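Local coordinates for putative 2OG-Fe(II) oxygenase family protein (Caulobacter crescentus CB15, PDB 3OOX) that probably uses iron(II) and oxygen to turn 2-oxoglutarate into ethylene, and to oxidise L-arginine with release of guanidine and succinate, at residues H109-H114 with F271-E276. Sequence-based numbering, arbitrary orientation.
Sequences HRFRAH and FASDYE
Where two loops meet, chi1 sets CG between the backbone N and the carbonyl carbon in both Arg110 (68°) and Asp274 (59°), and the Arg110 chain then runs extended from CG to NE, bringing its guanidinium to the Asp274 carboxylate. The two side chains meet at about a right angle, and the grip is side-on: NE and NH2 of Arg110 both donate to Asp274 OD2, NH2 at 3.0 Å. Both donors lie on the same face of the carboxylate, NH2 on the syn side. Beneath this exposed salt bridge, Phe111 drives its ring tip at the turn, its CZ lying 3.4 Å from Asp274 OD1 with ring and carboxylate nearly perpendicular. Ser273 CB covers one face of the ring in a CH-pi contact, 4.1 Å from the centroid, while His109 CE1 packs over the opposite face. His109 is itself steadied, since its ND1 accepts the backbone N-H of Phe111. Ser273 and Asp274 occupy the two central positions of a type I beta turn, closed by Tyr275 N bonding to Ala272 O. This turn follows strand 262-269 of the larger sheet, part of the double-stranded beta-helix (jelly roll) expected for this family, whereas 109-114 belongs to the loop between strand 97-101 and helix 127-152. An alanine in place of Phe111 would probably open a gap between His109 and Ser273, depriving the serine CB of its aromatic partner. Next to the ring, His114 brings NE2 to within 2.6 Å of Ser273 OG, a short hydrogen bond in the plane of the imidazole. Asp299 of helix 298-309 touches both residues of this pair.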
# COMPACT_ATOMS: atom_id res chain seq x y z
N HIS A 109 14.25 -20.75 2.42
CA HIS A 109 14.53 -19.45 1.80
C HIS A 109 15.49 -18.61 2.67
O HIS A 109 15.33 -18.57 3.90
CB HIS A 109 13.24 -18.69 1.56
CG HIS A 109 13.36 -17.60 0.57
ND1 HIS A 109 14.03 -16.42 0.83
CD2 HIS A 109 12.91 -17.52 -0.71
CE1 HIS A 109 14.00 -15.66 -0.25
NE2 HIS A 109 13.33 -16.31 -1.21
N ARG A 110 16.42 -17.91 2.02
CA ARG A 110 17.45 -17.11 2.67
C ARG A 110 16.86 -15.94 3.47
O ARG A 110 17.53 -15.43 4.36
CB ARG A 110 18.45 -16.55 1.66
CG ARG A 110 17.90 -15.51 0.72
CD ARG A 110 18.78 -15.30 -0.53
NE ARG A 110 18.36 -14.18 -1.33
CZ ARG A 110 17.37 -14.18 -2.21
NH1 ARG A 110 16.70 -15.31 -2.43
NH2 ARG A 110 17.06 -13.06 -2.90
N PHE A 111 15.64 -15.50 3.14
CA PHE A 111 15.01 -14.38 3.85
C PHE A 111 14.29 -14.79 5.13
O PHE A 111 13.85 -13.92 5.90
CB PHE A 111 14.02 -13.59 2.97
CG PHE A 111 14.61 -12.87 1.79
CD1 PHE A 111 15.98 -12.61 1.66
CD2 PHE A 111 13.74 -12.40 0.83
CE1 PHE A 111 16.43 -11.91 0.55
CE2 PHE A 111 14.17 -11.73 -0.25
CZ PHE A 111 15.51 -11.46 -0.41
N ARG A 112 14.18 -16.09 5.41
CA ARG A 112 13.44 -16.52 6.57
C ARG A 112 14.03 -15.99 7.89
O ARG A 112 13.29 -15.80 8.86
CB ARG A 112 13.32 -18.04 6.61
CG ARG A 112 12.34 -18.57 5.60
CD ARG A 112 12.25 -20.10 5.58
NE ARG A 112 10.95 -20.40 5.04
CZ ARG A 112 9.83 -20.40 5.77
NH1 ARG A 112 9.88 -20.27 7.09
NH2 ARG A 112 8.66 -20.57 5.17
N ALA A 113 15.34 -15.76 7.94
CA ALA A 113 15.95 -15.25 9.16
C ALA A 113 15.46 -13.86 9.57
O ALA A 113 15.54 -13.50 10.75
CB ALA A 113 17.46 -15.25 9.03
N HIS A 114 14.91 -13.07 8.63
CA HIS A 114 14.41 -11.74 8.98
C HIS A 114 12.95 -11.49 8.56
O HIS A 114 12.38 -10.46 8.93
CB HIS A 114 15.29 -10.63 8.44
CG HIS A 114 15.13 -10.42 6.95
ND1 HIS A 114 15.78 -11.23 6.03
CD2 HIS A 114 14.45 -9.50 6.24
CE1 HIS A 114 15.47 -10.82 4.81
NE2 HIS A 114 14.66 -9.78 4.91
N PHE A 271 10.49 -3.83 -2.31
CA PHE A 271 11.59 -4.47 -2.99
C PHE A 271 12.03 -5.74 -2.17
O PHE A 271 11.79 -5.89 -0.98
CB PHE A 271 12.80 -3.55 -3.07
CG PHE A 271 12.66 -2.39 -4.02
CD1 PHE A 271 12.27 -2.58 -5.32
CD2 PHE A 271 13.02 -1.10 -3.63
CE1 PHE A 271 12.15 -1.53 -6.20
CE2 PHE A 271 12.96 -0.05 -4.54
CZ PHE A 271 12.49 -0.25 -5.82
N ALA A 272 12.73 -6.63 -2.86
CA ALA A 272 13.52 -7.67 -2.23
C ALA A 272 14.47 -7.10 -1.18
O ALA A 272 15.13 -6.08 -1.40
CB ALA A 272 14.32 -8.40 -3.32
N SER A 273 14.55 -7.78 -0.05
CA SER A 273 15.35 -7.34 1.10
C SER A 273 16.81 -7.05 0.77
O SER A 273 17.39 -6.09 1.24
CB SER A 273 15.31 -8.39 2.18
OG SER A 273 14.02 -8.48 2.70
N ASP A 274 17.38 -7.91 -0.08
CA ASP A 274 18.75 -7.77 -0.52
C ASP A 274 19.00 -6.92 -1.77
O ASP A 274 20.14 -6.88 -2.28
CB ASP A 274 19.40 -9.17 -0.67
CG ASP A 274 18.68 -10.09 -1.67
OD1 ASP A 274 17.71 -9.64 -2.29
OD2 ASP A 274 19.16 -11.26 -1.87
N TYR A 275 17.96 -6.25 -2.28
CA TYR A 275 18.10 -5.38 -3.44
C TYR A 275 18.84 -4.11 -3.01
O TYR A 275 18.41 -3.41 -2.08
CB TYR A 275 16.74 -5.00 -4.01
CG TYR A 275 16.83 -4.01 -5.14
CD1 TYR A 275 17.48 -4.34 -6.31
CD2 TYR A 275 16.23 -2.76 -5.06
CE1 TYR A 275 17.56 -3.46 -7.35
CE2 TYR A 275 16.28 -1.88 -6.10
CZ TYR A 275 16.94 -2.23 -7.25
OH TYR A 275 17.01 -1.33 -8.31
N GLU A 276 19.96 -3.82 -3.68
CA GLU A 276 20.70 -2.60 -3.43
C GLU A 276 20.04 -1.47 -4.22
O GLU A 276 19.93 -1.49 -5.47
CB GLU A 276 22.17 -2.72 -3.84
CG GLU A 276 22.90 -1.40 -3.67
CD GLU A 276 24.39 -1.46 -4.05
OE1 GLU A 276 24.68 -1.44 -5.25
OE2 GLU A 276 25.23 -1.51 -3.15